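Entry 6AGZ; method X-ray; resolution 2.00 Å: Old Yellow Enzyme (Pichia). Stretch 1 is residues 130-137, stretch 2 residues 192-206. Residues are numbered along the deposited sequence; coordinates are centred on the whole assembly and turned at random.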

# COMPACT_ATOMS: atom_id res chain seq x y z
N PHE A 130 -5.97 -2.34 33.71
CA PHE A 130 -5.72 -3.14 32.51
C PHE A 130 -6.31 -2.37 31.33
O PHE A 130 -7.53 -2.33 31.16
N LEU A 131 -5.44 -1.76 30.53
CA LEU A 131 -5.85 -0.74 29.58
C LEU A 131 -5.71 -1.20 28.14
O LEU A 131 -4.92 -2.09 27.82
N ALA A 132 -6.48 -0.56 27.27
CA ALA A 132 -6.53 -0.87 25.85
C ALA A 132 -7.26 0.28 25.15
O ALA A 132 -7.93 1.08 25.81
N PRO A 133 -7.14 0.39 23.82
CA PRO A 133 -7.93 1.41 23.11
C PRO A 133 -9.43 1.22 23.30
O PRO A 133 -10.15 2.20 23.52
N SER A 134 -9.91 -0.01 23.22
CA SER A 134 -11.31 -0.33 23.48
C SER A 134 -11.38 -1.49 24.46
O SER A 134 -10.45 -2.29 24.58
N ALA A 135 -12.51 -1.59 25.16
CA ALA A 135 -12.71 -2.62 26.18
C ALA A 135 -13.00 -3.96 25.50
O ALA A 135 -14.12 -4.48 25.51
N LEU A 136 -11.95 -4.52 24.91
CA LEU A 136 -12.03 -5.78 24.19
C LEU A 136 -10.81 -6.62 24.51
O LEU A 136 -9.71 -6.10 24.67
N TYR A 137 -11.02 -7.93 24.61
CA TYR A 137 -9.95 -8.89 24.82
C TYR A 137 -9.58 -9.54 23.49
O TYR A 137 -10.41 -9.64 22.58
N TYR A 192 0.50 -5.34 20.55
CA TYR A 192 0.65 -4.61 21.79
C TYR A 192 -0.05 -3.25 21.64
O TYR A 192 -0.69 -2.98 20.62
N LEU A 193 0.09 -2.38 22.64
CA LEU A 193 -0.82 -1.24 22.79
C LEU A 193 -0.94 -0.41 21.52
O LEU A 193 -2.04 -0.16 21.02
N LEU A 194 0.20 0.05 20.98
CA LEU A 194 0.15 0.92 19.81
C LEU A 194 -0.46 0.21 18.61
O LEU A 194 -1.28 0.78 17.88
N ASP A 195 -0.07 -1.05 18.40
CA ASP A 195 -0.71 -1.85 17.36
C ASP A 195 -2.21 -1.97 17.61
O ASP A 195 -3.01 -1.86 16.67
N GLN A 196 -2.61 -2.16 18.87
CA GLN A 196 -4.03 -2.21 19.21
C GLN A 196 -4.73 -0.93 18.77
O GLN A 196 -5.87 -0.97 18.29
N PHE A 197 -4.08 0.22 18.94
CA PHE A 197 -4.66 1.46 18.43
C PHE A 197 -4.70 1.47 16.91
O PHE A 197 -5.61 2.07 16.31
N ILE A 198 -3.73 0.82 16.26
CA ILE A 198 -3.71 0.80 14.80
C ILE A 198 -4.77 -0.14 14.23
O ILE A 198 -5.36 0.14 13.18
N GLN A 199 -5.04 -1.25 14.91
CA GLN A 199 -5.85 -2.33 14.34
C GLN A 199 -7.34 -2.04 14.47
O GLN A 199 -7.82 -1.63 15.54
N THR A 200 -8.08 -2.27 13.38
CA THR A 200 -9.54 -2.16 13.43
C THR A 200 -10.14 -3.20 14.35
O THR A 200 -11.19 -2.96 14.97
N THR A 201 -9.51 -4.38 14.46
CA THR A 201 -10.03 -5.42 15.33
C THR A 201 -10.03 -5.00 16.80
O THR A 201 -10.90 -5.42 17.57
N ALA A 202 -9.07 -4.16 17.20
CA ALA A 202 -8.91 -3.79 18.59
C ALA A 202 -9.42 -2.39 18.91
O ALA A 202 -9.72 -2.11 20.08
N ASN A 203 -9.53 -1.51 17.91
CA ASN A 203 -9.85 -0.10 18.13
C ASN A 203 -11.26 0.18 17.61
O ASN A 203 -11.47 0.27 16.40
N LYS A 204 -12.21 0.32 18.53
CA LYS A 204 -13.57 0.75 18.20
C LYS A 204 -13.85 2.18 18.66
O LYS A 204 -15.01 2.58 18.71
N ARG A 205 -12.81 2.94 19.01
CA ARG A 205 -13.00 4.27 19.55
C ARG A 205 -13.68 5.18 18.54
O ARG A 205 -13.51 5.04 17.32
N THR A 206 -14.47 6.13 19.05
CA THR A 206 -15.18 7.09 18.22
C THR A 206 -14.68 8.52 18.43
O THR A 206 -15.28 9.45 17.88

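Two hydrogen bonds join the stretches, and both involve the loop that follows helix 193-198. In the first, Arg205 NH1 donates to Pro133 O at 2.8 Å. The Arg205 side chain starts sideways from its CA, but its end comes nearer to stretch 1. Its chi angles run m, t, p, with chi4 at 91°. Pro133 O lies at the edge of the guanidinium, near its plane, where an N-H can reach it. In the second, the backbone Lys204 N donates to Ser134 OG, also at 2.8 Å. Ser134 is an m rotamer and its CA-to-CB bond points toward stretch 2. Its hydroxyl is also 3.5 Å from Arg205 N, measured from OG, but the angle is poor and no hydrogen bond forms. Arg205 N donates instead to Asn203 OD1 at 2.9 Å.

Asn203 helps hold this loop in shape. Its CB points away from stretch 1, with chi1 t. The amide ND2 donates to Phe197 O at 2.8 Å, which ties the loop back to the helix. Further along, Lys204 NZ donates to Thr200 O at 2.8 Å. The end of the lysine leads away from stretch 1, while its aliphatic part stays in contact.

Pro133 is the centre of the packing and has the largest area covered by the other stretch. Its ring is C-gamma endo. Pro133 CB sits over one face of the Phe197 ring, 3.6 Å from the ring centroid and 5° off the normal, a CH-pi contact. Phe197 has chi1 m at -88° and chi2 at 84°. On Pro133, CD lies 4.2 Å from Leu193 CD1 and 3.5 Å from Gln196 OE1. Its CG lies 3.7 Å from Ala202 O.

Leu193 leaves its CA sideways, but its t, p rotamer brings the end nearer. Leu193 CD1 also comes within 4.2 Å of Ala132 CA. Gln196 points toward stretch 1 with chi1 m and chi2 t. Its OE1 lies 3.9 Å from Ala132 CB and is hydrogen-bonded elsewhere in the structure.

At the more open end, Leu136 points toward stretch 2 as an m, t rotamer. Leu136 CD1 packs 3.6 Å from Lys204 CG and 3.9 Å from Thr201 O. Ala135, between Ser134 and Leu136, points away and makes no contact. Phe130 and Tyr137, at the ends of stretch 1, are out of reach.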

# COMPACT_ATOMS: atom_id res chain seq x y z
CB PHE A 130 -6.35 -4.53 32.68
CG PHE A 130 -5.99 -5.50 31.59
CD1 PHE A 130 -4.69 -5.60 31.12
CD2 PHE A 130 -6.96 -6.34 31.07
CE1 PHE A 130 -4.37 -6.51 30.13
CE2 PHE A 130 -6.65 -7.25 30.08
CZ PHE A 130 -5.35 -7.34 29.61
CB LEU A 131 -5.04 0.55 29.80
CG LEU A 131 -5.09 1.09 31.23
CD1 LEU A 131 -4.26 2.36 31.36
CD2 LEU A 131 -6.53 1.34 31.66
CB ALA A 132 -7.25 -2.20 25.59
CB PRO A 133 -7.51 1.23 21.64
CG PRO A 133 -6.91 -0.14 21.57
CD PRO A 133 -6.24 -0.33 22.90
CB SER A 134 -12.06 -0.66 22.19
OG SER A 134 -12.04 0.43 21.29
CB ALA A 135 -13.83 -2.21 27.13
CB LEU A 136 -12.12 -5.55 22.67
CG LEU A 136 -13.27 -4.69 22.14
CD1 LEU A 136 -13.09 -4.43 20.65
CD2 LEU A 136 -14.61 -5.35 22.41
CB TYR A 137 -10.35 -9.96 25.83
CG TYR A 137 -10.79 -9.41 27.17
CD1 TYR A 137 -9.87 -9.16 28.18
CD2 TYR A 137 -12.13 -9.13 27.43
CE1 TYR A 137 -10.26 -8.66 29.40
CE2 TYR A 137 -12.54 -8.63 28.65
CZ TYR A 137 -11.60 -8.40 29.64
OH TYR A 137 -12.00 -7.90 30.85
CB TYR A 192 2.12 -4.53 22.18
CG TYR A 192 2.72 -5.91 22.41
CD1 TYR A 192 3.53 -6.51 21.46
CD2 TYR A 192 2.45 -6.62 23.58
CE1 TYR A 192 4.07 -7.77 21.66
CE2 TYR A 192 2.99 -7.88 23.79
CZ TYR A 192 3.80 -8.45 22.83
OH TYR A 192 4.33 -9.70 23.04
CB LEU A 193 -0.37 -0.35 23.95
CG LEU A 193 -1.35 0.81 24.20
CD1 LEU A 193 -2.61 0.31 24.90
CD2 LEU A 193 -0.71 1.95 24.98
CB LEU A 194 1.54 1.44 19.49
CG LEU A 194 2.33 2.02 20.66
CD1 LEU A 194 3.50 2.80 20.14
CD2 LEU A 194 1.46 2.91 21.54
CB ASP A 195 -0.06 -3.23 17.29
CG ASP A 195 -0.35 -3.94 15.98
OD1 ASP A 195 -0.44 -3.26 14.94
OD2 ASP A 195 -0.48 -5.18 15.99
CB GLN A 196 -4.21 -2.43 20.71
CG GLN A 196 -3.66 -3.75 21.22
CD GLN A 196 -3.45 -3.75 22.72
OE1 GLN A 196 -4.13 -3.03 23.45
NE2 GLN A 196 -2.50 -4.55 23.18
CB PHE A 197 -3.90 2.67 18.96
CG PHE A 197 -4.41 3.18 20.28
CD1 PHE A 197 -3.99 2.61 21.47
CD2 PHE A 197 -5.33 4.21 20.32
CE1 PHE A 197 -4.46 3.07 22.68
CE2 PHE A 197 -5.81 4.68 21.53
CZ PHE A 197 -5.38 4.10 22.71
CB ILE A 198 -2.30 0.43 14.30
CG1 ILE A 198 -1.28 1.47 14.76
CG2 ILE A 198 -2.27 0.29 12.79
CD1 ILE A 198 0.15 1.08 14.45
CB GLN A 199 -5.52 -3.66 15.02
CG GLN A 199 -4.08 -4.11 14.84
CD GLN A 199 -3.77 -4.54 13.42
OE1 GLN A 199 -4.68 -4.88 12.65
NE2 GLN A 199 -2.50 -4.53 13.06
CB THR A 200 -10.13 -2.30 12.03
OG1 THR A 200 -9.68 -3.52 11.43
CG2 THR A 200 -9.71 -1.13 11.15
CB THR A 201 -9.21 -6.71 15.16
OG1 THR A 201 -7.82 -6.41 15.34
CG2 THR A 201 -9.43 -7.30 13.78
CB ALA A 202 -7.44 -3.88 19.00
CB ASN A 203 -8.83 0.80 17.45
CG ASN A 203 -8.98 2.26 17.83
OD1 ASN A 203 -10.01 2.68 18.37
ND2 ASN A 203 -7.95 3.06 17.56
CB LYS A 204 -14.60 -0.20 18.82
CG LYS A 204 -14.28 -1.67 18.66
CD LYS A 204 -14.27 -2.09 17.20
CE LYS A 204 -13.94 -3.57 17.07
NZ LYS A 204 -13.73 -3.98 15.65
CB ARG A 205 -11.66 4.88 19.97
CG ARG A 205 -10.93 4.09 21.04
CD ARG A 205 -9.61 4.74 21.41
NE ARG A 205 -9.80 5.95 22.20
CZ ARG A 205 -9.84 5.98 23.53
NH1 ARG A 205 -9.71 4.85 24.22
NH2 ARG A 205 -10.02 7.13 24.17
CB THR A 206 -16.69 7.01 18.49
OG1 THR A 206 -16.93 7.15 19.89
CG2 THR A 206 -17.24 5.68 18.01